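Local coordinates for enterotoxin SEN variant (Staphylococcus aureus, PDB 6KRY), which probably acts as a secreted superantigen toxin of the staphylococcal and streptococcal enterotoxin family, at residues E133-K141 / L149-L160. Residues are numbered along the deposited sequence; the frame is centred on the assembly and turned at random.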
loop_
_atom_site.group_PDB
_atom_site.type_symbol
_atom_site.label_atom_id
_atom_site.label_comp_id
_atom_site.label_asym_id
_atom_site.label_seq_id
_atom_site.Cartn_x
_atom_site.Cartn_y
_atom_site.Cartn_z
ATOM N N GLU A 133 -21.273 6.241 6.464
ATOM C CA GLU A 133 -21.516 4.950 5.773
ATOM C C GLU A 133 -20.213 4.142 5.887
ATOM O O GLU A 133 -19.124 4.671 5.625
ATOM C CB GLU A 133 -21.940 5.253 4.326
ATOM C CG GLU A 133 -22.641 4.125 3.590
ATOM C CD GLU A 133 -22.601 4.149 2.054
ATOM O OE1 GLU A 133 -22.416 5.248 1.462
ATOM O OE2 GLU A 133 -22.794 3.066 1.427
ATOM N N GLY A 134 -20.291 2.902 6.368
ATOM C CA GLY A 134 -19.126 2.028 6.380
ATOM C C GLY A 134 -18.953 1.364 5.028
ATOM O O GLY A 134 -19.820 1.456 4.169
ATOM N N PHE A 135 -17.844 0.625 4.849
ATOM C CA PHE A 135 -17.673 -0.200 3.668
ATOM C C PHE A 135 -16.730 -1.355 4.019
ATOM O O PHE A 135 -16.155 -1.370 5.098
ATOM C CB PHE A 135 -17.202 0.631 2.474
ATOM C CG PHE A 135 -15.885 1.332 2.634
ATOM C CD1 PHE A 135 -14.685 0.644 2.466
ATOM C CD2 PHE A 135 -15.851 2.684 2.910
ATOM C CE1 PHE A 135 -13.487 1.323 2.550
ATOM C CE2 PHE A 135 -14.640 3.343 3.043
ATOM C CZ PHE A 135 -13.466 2.663 2.842
ATOM N N VAL A 136 -16.590 -2.318 3.108
ATOM C CA VAL A 136 -15.658 -3.382 3.310
ATOM C C VAL A 136 -14.632 -3.350 2.191
ATOM O O VAL A 136 -14.835 -2.766 1.174
ATOM C CB VAL A 136 -16.312 -4.769 3.394
ATOM C CG1 VAL A 136 -17.424 -4.792 4.429
ATOM C CG2 VAL A 136 -16.793 -5.225 2.043
ATOM N N ILE A 137 -13.511 -4.016 2.448
ATOM C CA ILE A 137 -12.510 -4.365 1.445
ATOM C C ILE A 137 -12.319 -5.878 1.581
ATOM O O ILE A 137 -12.701 -6.474 2.608
ATOM C CB ILE A 137 -11.199 -3.590 1.650
ATOM C CG1 ILE A 137 -10.576 -3.954 2.996
ATOM C CG2 ILE A 137 -11.409 -2.085 1.514
ATOM C CD1 ILE A 137 -9.201 -3.388 3.218
ATOM N N LYS A 138 -11.771 -6.499 0.548
ATOM C CA LYS A 138 -11.686 -7.922 0.493
ATOM C C LYS A 138 -10.281 -8.348 0.094
ATOM O O LYS A 138 -9.566 -7.613 -0.548
ATOM C CB LYS A 138 -12.649 -8.463 -0.558
ATOM C CG LYS A 138 -14.098 -8.153 -0.246
ATOM C CD LYS A 138 -15.084 -8.751 -1.210
ATOM C CE LYS A 138 -16.412 -8.051 -1.047
ATOM N NZ LYS A 138 -17.500 -8.942 -1.478
ATOM N N THR A 139 -9.916 -9.555 0.509
ATOM C CA THR A 139 -8.640 -10.184 0.132
ATOM C C THR A 139 -8.861 -11.692 0.047
ATOM O O THR A 139 -9.749 -12.234 0.719
ATOM C CB THR A 139 -7.499 -9.838 1.097
ATOM O OG1 THR A 139 -6.262 -10.367 0.631
ATOM C CG2 THR A 139 -7.716 -10.354 2.498
ATOM N N LYS A 140 -8.029 -12.330 -0.761
ATOM C CA LYS A 140 -8.054 -13.764 -0.895
ATOM C C LYS A 140 -6.925 -14.413 -0.095
ATOM O O LYS A 140 -6.682 -15.613 -0.246
ATOM C CB LYS A 140 -7.953 -14.161 -2.370
ATOM C CG LYS A 140 -9.302 -14.306 -3.061
ATOM C CD LYS A 140 -9.750 -15.759 -3.260
ATOM C CE LYS A 140 -10.947 -15.864 -4.187
ATOM N NZ LYS A 140 -11.168 -17.252 -4.657
ATOM N N LYS A 141 -6.256 -13.642 0.753
ATOM C CA LYS A 141 -5.022 -14.052 1.433
ATOM C C LYS A 141 -5.258 -14.181 2.927
ATOM O O LYS A 141 -5.883 -13.304 3.507
ATOM C CB LYS A 141 -3.935 -13.011 1.198
ATOM C CG LYS A 141 -3.674 -12.712 -0.274
ATOM C CD LYS A 141 -2.600 -11.671 -0.523
ATOM C CE LYS A 141 -2.318 -11.540 -2.010
ATOM N NZ LYS A 141 -1.745 -10.246 -2.370
ATOM N N LEU A 149 -4.151 -3.687 2.325
ATOM C CA LEU A 149 -5.359 -3.177 3.041
ATOM C C LEU A 149 -5.438 -1.645 2.967
ATOM O O LEU A 149 -6.495 -1.097 2.652
ATOM C CB LEU A 149 -5.359 -3.635 4.505
ATOM C CG LEU A 149 -5.285 -5.142 4.736
ATOM C CD1 LEU A 149 -5.410 -5.477 6.215
ATOM C CD2 LEU A 149 -6.364 -5.873 3.920
ATOM N N ASP A 150 -4.327 -0.971 3.298
ATOM C CA ASP A 150 -4.210 0.482 3.306
ATOM C C ASP A 150 -4.544 1.040 1.914
ATOM O O ASP A 150 -5.319 1.982 1.772
ATOM C CB ASP A 150 -2.811 0.898 3.756
ATOM C CG ASP A 150 -2.630 2.343 4.161
ATOM O OD1 ASP A 150 -3.646 3.028 4.412
ATOM O OD2 ASP A 150 -1.446 2.758 4.229
ATOM N N THR A 151 -3.969 0.449 0.875
ATOM C CA THR A 151 -4.154 0.942 -0.452
ATOM C C THR A 151 -5.623 0.823 -0.869
ATOM O O THR A 151 -6.173 1.765 -1.414
ATOM C CB THR A 151 -3.273 0.197 -1.457
ATOM O OG1 THR A 151 -1.915 0.403 -1.096
ATOM C CG2 THR A 151 -3.514 0.690 -2.860
ATOM N N LYS A 152 -6.244 -0.339 -0.605
ATOM C CA LYS A 152 -7.647 -0.555 -0.948
ATOM C C LYS A 152 -8.571 0.439 -0.221
ATOM O O LYS A 152 -9.478 1.043 -0.835
ATOM C CB LYS A 152 -8.021 -1.999 -0.638
ATOM C CG LYS A 152 -7.484 -2.987 -1.648
ATOM C CD LYS A 152 -7.824 -4.409 -1.334
ATOM C CE LYS A 152 -7.474 -5.285 -2.519
ATOM N NZ LYS A 152 -7.453 -6.734 -2.183
ATOM N N VAL A 153 -8.293 0.708 1.054
ATOM C CA VAL A 153 -9.032 1.753 1.789
ATOM C C VAL A 153 -8.793 3.155 1.188
ATOM O O VAL A 153 -9.763 3.911 0.959
ATOM C CB VAL A 153 -8.657 1.741 3.279
ATOM C CG1 VAL A 153 -9.279 2.883 4.058
ATOM C CG2 VAL A 153 -9.114 0.449 3.904
ATOM N N ARG A 154 -7.528 3.526 0.977
ATOM C CA ARG A 154 -7.205 4.848 0.521
ATOM C C ARG A 154 -7.847 5.114 -0.850
ATOM O O ARG A 154 -8.357 6.239 -1.088
ATOM C CB ARG A 154 -5.701 5.072 0.525
ATOM C CG ARG A 154 -5.132 5.247 1.918
ATOM C CD ARG A 154 -3.687 5.698 1.888
ATOM N NE ARG A 154 -3.042 5.448 3.173
ATOM C CZ ARG A 154 -2.030 6.128 3.654
ATOM N NH1 ARG A 154 -1.714 7.314 3.154
ATOM N NH2 ARG A 154 -1.335 5.598 4.645
ATOM N N PHE A 155 -7.870 4.097 -1.722
ATOM C CA PHE A 155 -8.479 4.238 -3.022
ATOM C C PHE A 155 -9.968 4.625 -2.855
ATOM O O PHE A 155 -10.496 5.518 -3.517
ATOM C CB PHE A 155 -8.303 2.924 -3.781
ATOM C CG PHE A 155 -8.694 3.050 -5.219
ATOM C CD1 PHE A 155 -7.810 3.592 -6.129
ATOM C CD2 PHE A 155 -9.989 2.725 -5.628
ATOM C CE1 PHE A 155 -8.199 3.766 -7.449
ATOM C CE2 PHE A 155 -10.370 2.858 -6.959
ATOM C CZ PHE A 155 -9.478 3.405 -7.859
ATOM N N LYS A 156 -10.648 3.932 -1.949
ATOM C CA LYS A 156 -12.071 4.195 -1.696
ATOM C C LYS A 156 -12.263 5.562 -1.027
ATOM O O LYS A 156 -13.170 6.349 -1.381
ATOM C CB LYS A 156 -12.627 3.077 -0.833
ATOM C CG LYS A 156 -13.048 1.846 -1.605
ATOM C CD LYS A 156 -14.527 1.551 -1.393
ATOM C CE LYS A 156 -15.373 2.805 -1.524
ATOM N NZ LYS A 156 -16.707 2.501 -2.099
ATOM N N LEU A 157 -11.373 5.921 -0.115
ATOM C CA LEU A 157 -11.490 7.238 0.500
ATOM C C LEU A 157 -11.258 8.342 -0.538
ATOM O O LEU A 157 -11.860 9.459 -0.422
ATOM C CB LEU A 157 -10.508 7.416 1.659
ATOM C CG LEU A 157 -10.707 6.539 2.878
ATOM C CD1 LEU A 157 -9.588 6.769 3.887
ATOM C CD2 LEU A 157 -12.060 6.752 3.531
ATOM N N GLU A 158 -10.346 8.126 -1.478
ATOM C CA GLU A 158 -10.070 9.172 -2.481
ATOM C C GLU A 158 -11.354 9.346 -3.306
ATOM O O GLU A 158 -11.726 10.452 -3.621
ATOM C CB GLU A 158 -8.856 8.833 -3.345
ATOM C CG GLU A 158 -8.609 9.804 -4.489
ATOM C CD GLU A 158 -8.442 11.261 -4.082
ATOM O OE1 GLU A 158 -8.845 12.166 -4.890
ATOM O OE2 GLU A 158 -7.915 11.481 -2.978
ATOM N N ASN A 159 -12.007 8.226 -3.635
ATOM C CA ASN A 159 -13.199 8.264 -4.472
ATOM C C ASN A 159 -14.329 8.998 -3.721
ATOM O O ASN A 159 -14.986 9.857 -4.311
ATOM C CB ASN A 159 -13.629 6.875 -4.932
ATOM C CG ASN A 159 -14.909 6.940 -5.741
ATOM O OD1 ASN A 159 -15.978 6.784 -5.178
ATOM N ND2 ASN A 159 -14.817 7.252 -7.021
ATOM N N LEU A 160 -14.534 8.694 -2.430
ATOM C CA LEU A 160 -15.699 9.190 -1.664
ATOM C C LEU A 160 -15.451 10.585 -1.078
ATOM O O LEU A 160 -16.415 11.355 -0.975
ATOM C CB LEU A 160 -16.039 8.216 -0.527
ATOM C CG LEU A 160 -16.426 6.789 -0.940
ATOM C CD1 LEU A 160 -16.548 5.886 0.269
ATOM C CD2 LEU A 160 -17.710 6.765 -1.750
#
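Lys152 NZ donates to the backbone carbonyl of Lys138, with 2.8 Å between Lys152 NZ and Lys138 O. The C=O...N angle of 160° puts the ammonium almost straight ahead of the carbonyl, and the lysine chain, extended beyond CG, spans the gap from helix to strand. Glu148 holds the same nitrogen in a salt bridge and also hydrogen-bonds Thr139 OG1, so one carboxylate ties the lysine to Thr139, which forms an ST turn with Lys141 N.

Two residues before Thr139, Ile137 points at the helix. Its side chain crosses those of Leu149 and Val153 at about a right angle; Ile137 CD1 lies 3.8 Å from Leu149 CD2 and 3.9 Å from Val153 CG2, while its other branch, CG2, rests 4.0 Å from Lys152 CB. Two further back, Phe135 with chi1 61° sets its ring against the helix, CZ 3.8 Å from Lys156 CB. The bent chain of Lys156 lays CD over one ring face, a CH-pi contact 4.2 Å from the Phe135 centroid; its NZ is too distant for more than weak cation-pi attraction. Leu157 CD2 approaches the ring edge, 4.3 Å from Phe135 CE2.

The axes of strand 135-139 and helix 149-160 come within 8.9 Å, with 143° between their N-to-C directions, roughly antiparallel. Strand 130-139 is an edge strand of the mixed sheet, paired antiparallel with strand 114-127, and Leu149 and Val153 also reach strand 173-180: the helix packed across a mixed sheet that characterises the beta-grasp domain of these toxins.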